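Local coordinates for salt-tolerant glutaminase (Micrococcus luteus, PDB 3AGD), which hydrolyses L-glutamine to L-glutamate and ammonia as a salt-tolerant member of the glutaminase family, at the interface of chains A and B. Residues are numbered along the deposited sequence; one frame, centred on the assembly and turned at random. Chains: chain A/B, Salt-tolerant glutaminase.

Contact 1: the interface of chains A and B. Residues chain A 341, 344-345, 348; chain B 3-5, 51.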
loop_
_atom_site.group_PDB
_atom_site.type_symbol
_atom_site.label_atom_id
_atom_site.label_comp_id
_atom_site.label_asym_id
_atom_site.label_seq_id
_atom_site.Cartn_x
_atom_site.Cartn_y
_atom_site.Cartn_z
ATOM N N GLU A 341 13.790 4.131 11.051
ATOM C CA GLU A 341 13.562 5.540 11.369
ATOM C C GLU A 341 13.248 5.637 12.859
ATOM O O GLU A 341 13.743 6.523 13.557
ATOM C CB GLU A 341 12.384 6.073 10.539
ATOM C CG GLU A 341 12.143 7.586 10.601
ATOM C CD GLU A 341 11.561 8.055 11.927
ATOM O OE1 GLU A 341 10.708 7.342 12.494
ATOM O OE2 GLU A 341 11.944 9.150 12.393
ATOM N N LEU A 344 16.388 4.969 14.985
ATOM C CA LEU A 344 17.239 6.151 15.020
ATOM C C LEU A 344 16.665 7.203 15.972
ATOM O O LEU A 344 17.414 7.934 16.626
ATOM C CB LEU A 344 17.388 6.740 13.617
ATOM C CG LEU A 344 18.209 5.881 12.653
ATOM C CD1 LEU A 344 18.240 6.546 11.281
ATOM C CD2 LEU A 344 19.627 5.703 13.200
ATOM N N ASP A 345 15.340 7.285 16.043
ATOM C CA ASP A 345 14.688 8.238 16.935
ATOM C C ASP A 345 14.969 7.836 18.379
ATOM O O ASP A 345 15.153 8.689 19.244
ATOM C CB ASP A 345 13.172 8.254 16.707
ATOM C CG ASP A 345 12.774 8.952 15.416
ATOM O OD1 ASP A 345 11.594 8.830 15.020
ATOM O OD2 ASP A 345 13.631 9.620 14.799
ATOM N N THR A 348 18.673 8.654 19.080
ATOM C CA THR A 348 18.823 10.096 19.237
ATOM C C THR A 348 18.214 10.584 20.548
ATOM O O THR A 348 18.782 11.447 21.223
ATOM C CB THR A 348 18.163 10.859 18.065
ATOM O OG1 THR A 348 18.917 10.631 16.870
ATOM C CG2 THR A 348 18.133 12.351 18.341
ATOM N N HIS B 3 20.676 13.017 14.037
ATOM C CA HIS B 3 19.875 12.043 13.313
ATOM C C HIS B 3 20.407 11.934 11.887
ATOM O O HIS B 3 20.668 12.945 11.238
ATOM C CB HIS B 3 18.415 12.498 13.311
ATOM C CG HIS B 3 17.432 11.381 13.143
ATOM N ND1 HIS B 3 17.305 10.667 11.971
ATOM C CD2 HIS B 3 16.531 10.857 14.006
ATOM C CE1 HIS B 3 16.366 9.751 12.120
ATOM N NE2 HIS B 3 15.879 9.843 13.345
ATOM N N PRO B 4 20.594 10.704 11.381
ATOM C CA PRO B 4 21.109 10.627 10.009
ATOM C C PRO B 4 20.140 10.972 8.875
ATOM O O PRO B 4 20.578 11.256 7.760
ATOM C CB PRO B 4 21.659 9.196 9.918
ATOM C CG PRO B 4 20.870 8.445 10.910
ATOM C CD PRO B 4 20.723 9.408 12.067
ATOM N N ILE B 5 18.838 10.968 9.149
ATOM C CA ILE B 5 17.862 11.287 8.108
ATOM C C ILE B 5 17.991 12.728 7.614
ATOM O O ILE B 5 18.041 12.966 6.410
ATOM C CB ILE B 5 16.407 11.040 8.583
ATOM C CG1 ILE B 5 16.188 9.548 8.839
ATOM C CG2 ILE B 5 15.423 11.533 7.531
ATOM C CD1 ILE B 5 16.521 8.675 7.669
ATOM N N HIS B 51 11.896 15.559 9.882
ATOM C CA HIS B 51 13.258 15.650 9.361
ATOM C C HIS B 51 13.243 16.580 8.146
ATOM O O HIS B 51 12.548 16.318 7.164
ATOM C CB HIS B 51 13.755 14.254 8.975
ATOM C CG HIS B 51 13.573 13.230 10.057
ATOM N ND1 HIS B 51 14.170 13.337 11.295
ATOM C CD2 HIS B 51 12.842 12.090 10.091
ATOM C CE1 HIS B 51 13.814 12.310 12.045
ATOM N NE2 HIS B 51 13.007 11.539 11.339
#
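On A:Glu341 the first torsion (chi1 -171°) turns CG away from the backbone N, and a bend at the next bond swings the carboxylate toward B:His51; B:His3, with chi1 -155°, sends its imidazole across to A:Asp345. Two histidines of chain B thus meet two acids set one helical turn apart on chain A. B:His51 NE2 donates an almost straight hydrogen bond of 2.8 Å to A:Glu341 OE2; OE2 lies in the B:His51 ring plane, and the N-H arrives on the anti side of the carboxylate. The bond from B:His3 NE2 to A:Asp345 OD2 is 2.7 Å long but more bent, 134° at the hydrogen, and meets the oxygen nearly along its C-O axis. The other ring nitrogen of B:His3, ND1, accepts the backbone N of B:Ile5 at 3.2 Å, which fixes the ring's rotation and presents NE2 as the donor. B:His51 CE1 sits over the centre of one face of the B:His3 ring, 3.4 Å above its plane. Beside these two polar pairs, A:Leu344 lays CB against B:His3 CE1 at 3.5 Å and points CD1 tip to tip at B:Pro4 CG, a tight 3.3 Å. The acids and A:Leu344 ride on helix 337-349 of chain A; chain B supplies the residue just before helix 4-16, the first turn of that helix, and strand 50-54.

Contact 2: the interface of chains A and B. Residues chain A 337, 344, 423-424; chain B 4-5, 302.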
loop_
_atom_site.group_PDB
_atom_site.type_symbol
_atom_site.label_atom_id
_atom_site.label_comp_id
_atom_site.label_asym_id
_atom_site.label_seq_id
_atom_site.Cartn_x
_atom_site.Cartn_y
_atom_site.Cartn_z
ATOM N N PHE A 337 12.745 0.723 6.167
ATOM C CA PHE A 337 12.838 2.146 6.477
ATOM C C PHE A 337 12.045 2.545 7.719
ATOM O O PHE A 337 12.586 3.160 8.634
ATOM C CB PHE A 337 12.352 3.011 5.319
ATOM C CG PHE A 337 12.391 4.481 5.628
ATOM C CD1 PHE A 337 13.582 5.199 5.514
ATOM C CD2 PHE A 337 11.260 5.134 6.109
ATOM C CE1 PHE A 337 13.641 6.549 5.879
ATOM C CE2 PHE A 337 11.311 6.483 6.479
ATOM C CZ PHE A 337 12.503 7.189 6.363
ATOM N N LEU A 344 16.388 4.969 14.985
ATOM C CA LEU A 344 17.239 6.151 15.020
ATOM C C LEU A 344 16.665 7.203 15.972
ATOM O O LEU A 344 17.414 7.934 16.626
ATOM C CB LEU A 344 17.388 6.740 13.617
ATOM C CG LEU A 344 18.209 5.881 12.653
ATOM C CD1 LEU A 344 18.240 6.546 11.281
ATOM C CD2 LEU A 344 19.627 5.703 13.200
ATOM N N ARG A 423 21.693 -0.038 6.712
ATOM C CA ARG A 423 22.589 1.099 6.524
ATOM C C ARG A 423 22.290 2.212 7.532
ATOM O O ARG A 423 23.203 2.851 8.059
ATOM C CB ARG A 423 22.445 1.649 5.105
ATOM C CG ARG A 423 23.135 2.984 4.874
ATOM C CD ARG A 423 22.700 3.600 3.556
ATOM N NE ARG A 423 21.252 3.790 3.503
ATOM C CZ ARG A 423 20.603 4.336 2.480
ATOM N NH1 ARG A 423 21.272 4.755 1.414
ATOM N NH2 ARG A 423 19.284 4.461 2.521
ATOM N N LEU A 424 21.009 2.451 7.790
ATOM C CA LEU A 424 20.607 3.487 8.733
ATOM C C LEU A 424 21.049 3.164 10.159
ATOM O O LEU A 424 21.585 4.022 10.853
ATOM C CB LEU A 424 19.087 3.687 8.691
ATOM C CG LEU A 424 18.541 4.334 7.413
ATOM C CD1 LEU A 424 17.016 4.336 7.429
ATOM C CD2 LEU A 424 19.073 5.755 7.306
ATOM N N PRO B 4 20.594 10.704 11.381
ATOM C CA PRO B 4 21.109 10.627 10.009
ATOM C C PRO B 4 20.140 10.972 8.875
ATOM O O PRO B 4 20.578 11.256 7.760
ATOM C CB PRO B 4 21.659 9.196 9.918
ATOM C CG PRO B 4 20.870 8.445 10.910
ATOM C CD PRO B 4 20.723 9.408 12.067
ATOM N N ILE B 5 18.838 10.968 9.149
ATOM C CA ILE B 5 17.862 11.287 8.108
ATOM C C ILE B 5 17.991 12.728 7.614
ATOM O O ILE B 5 18.041 12.966 6.410
ATOM C CB ILE B 5 16.407 11.040 8.583
ATOM C CG1 ILE B 5 16.188 9.548 8.839
ATOM C CG2 ILE B 5 15.423 11.533 7.531
ATOM C CD1 ILE B 5 16.521 8.675 7.669
ATOM N N PHE B 302 15.569 4.950 -0.014
ATOM C CA PHE B 302 15.029 4.392 1.223
ATOM C C PHE B 302 14.198 3.151 0.951
ATOM O O PHE B 302 13.666 2.543 1.876
ATOM C CB PHE B 302 14.161 5.432 1.943
ATOM C CG PHE B 302 14.944 6.546 2.584
ATOM C CD1 PHE B 302 14.412 7.831 2.656
ATOM C CD2 PHE B 302 16.197 6.310 3.140
ATOM C CE1 PHE B 302 15.117 8.863 3.269
ATOM C CE2 PHE B 302 16.909 7.340 3.757
ATOM C CZ PHE B 302 16.370 8.614 3.821
HETATM O O HOH W 1 13.171 0.256 3.266
#
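A:Phe337 meets B:Phe302 ring against ring across the interface, and its side chain can be followed outward atom by atom. Its CB lies 3.7 Å from the backbone O of B:Phe302. Chi1 of 178° extends the ring away from its own backbone N and over the partner ring; CG passes near B:Phe302 CB, and CD1 comes to 3.5 Å from B:Phe302 CG. At the leading edge CE1 stands over the centre of the B:Phe302 ring, 3.4 Å above its plane, so one edge of A:Phe337 rests on a face of B:Phe302. The same CE1 also faces B:Ile5 CD1 at 4.0 Å. That methyl, at the tip of the isoleucine's longer branch, in turn meets A:Leu424 CD2 at 3.9 Å and ties the aromatic pair to helix 419-434. Further along, A:Leu344 continues the apolar seam to B:Pro4. The guanidinium of A:Arg423 stands nearly upright to the B:Phe302 ring, but it is poorly ordered and its contact is doubtful. An alanine in place of B:Phe302 would remove the ring face on which A:Phe337 lies and would probably leave a gap beneath CE1, with the phenylalanine edge freer to shift. The backbones are also linked by a water, 3.0 Å from A:Phe337 N at the start of helix 337-349 and 2.7 Å from the carbonyl O of B:Phe302.

Contact 3: the interface of chains A and B. Residues chain A 231, 234-235, 238, 270, 306; chain B 305-307.
B:Met307 packs its thioether against chain A at the apolar centre, its CE methyl touching A:Leu306 CD2 at 3.5 Å, a close carbon contact. Bends at chi2 and chi3 (-56° and 139°) fold the chain so that SD faces A:Val234 CG1 at 3.8 Å while CE turns to A:Leu306. The two copies of Leu306 meet each other as well, A:Leu306 CD2 lying 3.8 Å from B:Leu306 CD2, the side chains passing at a slant. A:Pro270 borders this centre and sets its CB 3.2 Å from the backbone O of B:Met307. Outward, A:Ser235 OG touches B:Met307 CG and the B:His305 ring at CE1; its own hydrogen bond goes to the carbonyl O of A:Arg231, one turn back. A:Thr238 OG1 turns likewise to the carbonyl of A:Val234, so both helix hydroxyls have partners within chain A. At the rim, A:Arg231 NE lies over the face of B:His305, 3.7 Å from the ring centroid in a cation-pi arrangement, with the guanidinium tilted 39° to the ring; this side chain is poorly ordered. B:His305 ND1 accepts the backbone N of B:Met307 at 2.9 Å in the ring plane, which steadies the imidazole and the turn of the chain. Residues 305-307 follow helix 289-301 in a loop; this stretch of chain B lies against helix 227-240 of chain A, A:Pro270 just after strand 264-269, and the matching loop of chain A.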
loop_
_atom_site.group_PDB
_atom_site.type_symbol
_atom_site.label_atom_id
_atom_site.label_comp_id
_atom_site.label_asym_id
_atom_site.label_seq_id
_atom_site.Cartn_x
_atom_site.Cartn_y
_atom_site.Cartn_z
ATOM N N ARG A 231 7.133 -6.269 -6.381
ATOM C CA ARG A 231 6.515 -4.949 -6.280
ATOM C C ARG A 231 5.982 -4.452 -7.620
ATOM O O ARG A 231 4.915 -3.841 -7.685
ATOM C CB ARG A 231 7.522 -3.933 -5.733
ATOM C CG ARG A 231 7.566 -3.816 -4.215
ATOM C CD ARG A 231 8.597 -2.770 -3.809
ATOM N NE ARG A 231 8.790 -1.799 -4.883
ATOM C CZ ARG A 231 9.967 -1.494 -5.420
ATOM N NH1 ARG A 231 11.075 -2.076 -4.978
ATOM N NH2 ARG A 231 10.034 -0.632 -6.425
ATOM N N VAL A 234 2.732 -6.541 -8.486
ATOM C CA VAL A 234 1.546 -6.136 -7.756
ATOM C C VAL A 234 1.110 -4.729 -8.169
ATOM O O VAL A 234 -0.080 -4.430 -8.159
ATOM C CB VAL A 234 1.777 -6.227 -6.242
ATOM C CG1 VAL A 234 0.494 -5.886 -5.499
ATOM C CG2 VAL A 234 2.237 -7.646 -5.883
ATOM N N SER A 235 2.060 -3.873 -8.546
ATOM C CA SER A 235 1.712 -2.520 -8.990
ATOM C C SER A 235 0.880 -2.610 -10.267
ATOM O O SER A 235 -0.163 -1.972 -10.390
ATOM C CB SER A 235 2.968 -1.676 -9.269
ATOM O OG SER A 235 3.627 -1.293 -8.072
ATOM N N THR A 238 -2.573 -3.849 -9.636
ATOM C CA THR A 238 -3.360 -2.781 -9.045
ATOM C C THR A 238 -3.934 -1.857 -10.116
ATOM O O THR A 238 -5.139 -1.620 -10.161
ATOM C CB THR A 238 -2.496 -1.952 -8.066
ATOM O OG1 THR A 238 -1.974 -2.813 -7.047
ATOM C CG2 THR A 238 -3.324 -0.851 -7.411
ATOM N N PRO A 270 -0.196 -6.739 -0.303
ATOM C CA PRO A 270 1.124 -6.612 0.317
ATOM C C PRO A 270 1.183 -6.650 1.835
ATOM O O PRO A 270 0.488 -5.902 2.521
ATOM C CB PRO A 270 1.641 -5.294 -0.250
ATOM C CG PRO A 270 1.067 -5.304 -1.634
ATOM C CD PRO A 270 -0.361 -5.746 -1.380
ATOM N N LEU A 306 -5.134 -1.644 0.474
ATOM C CA LEU A 306 -3.758 -1.310 0.144
ATOM C C LEU A 306 -3.284 -0.026 0.826
ATOM O O LEU A 306 -2.090 0.166 1.026
ATOM C CB LEU A 306 -3.625 -1.152 -1.374
ATOM C CG LEU A 306 -2.219 -0.932 -1.930
ATOM C CD1 LEU A 306 -1.377 -2.181 -1.694
ATOM C CD2 LEU A 306 -2.299 -0.623 -3.418
ATOM N N HIS B 305 7.849 2.205 -0.909
ATOM C CA HIS B 305 6.883 1.921 -1.953
ATOM C C HIS B 305 5.555 1.496 -1.353
ATOM O O HIS B 305 5.505 0.820 -0.323
ATOM C CB HIS B 305 7.415 0.822 -2.885
ATOM C CG HIS B 305 6.738 0.792 -4.222
ATOM N ND1 HIS B 305 5.433 0.382 -4.387
ATOM C CD2 HIS B 305 7.175 1.168 -5.447
ATOM C CE1 HIS B 305 5.092 0.511 -5.659
ATOM N NE2 HIS B 305 6.130 0.986 -6.321
ATOM N N LEU B 306 4.475 1.916 -1.995
ATOM C CA LEU B 306 3.142 1.574 -1.538
ATOM C C LEU B 306 3.002 0.057 -1.454
ATOM O O LEU B 306 2.257 -0.457 -0.625
ATOM C CB LEU B 306 2.106 2.136 -2.517
ATOM C CG LEU B 306 0.618 1.943 -2.211
ATOM C CD1 LEU B 306 0.260 2.577 -0.871
ATOM C CD2 LEU B 306 -0.204 2.573 -3.332
ATOM N N MET B 307 3.742 -0.649 -2.308
ATOM C CA MET B 307 3.682 -2.107 -2.371
ATOM C C MET B 307 4.576 -2.883 -1.417
ATOM O O MET B 307 4.412 -4.093 -1.294
ATOM C CB MET B 307 3.999 -2.595 -3.788
ATOM C CG MET B 307 3.112 -2.042 -4.884
ATOM S SD MET B 307 1.369 -2.345 -4.626
ATOM C CE MET B 307 0.703 -0.787 -5.126
#

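Contact 1 and contact 2 adjoin, the centres of their C-alpha atoms about 7 Å apart, and share A:Leu344, B:Pro4 and B:Ile5. Helix 337-349 of chain A runs through both, against the start of helix 4-16 of chain B, joining a polar patch to an apolar one. Contact 3 lies apart, about 26 Å from contact 1 and about 22 Å from contact 2 between C-alpha centres, though B:Phe302 of contact 2 and residues 305-307 of contact 3 follow the same helix, 289-301. Two-fold symmetry repeats each contact, spreading the grip across the dimer; the protein is a homotetramer, of which this pair may be part.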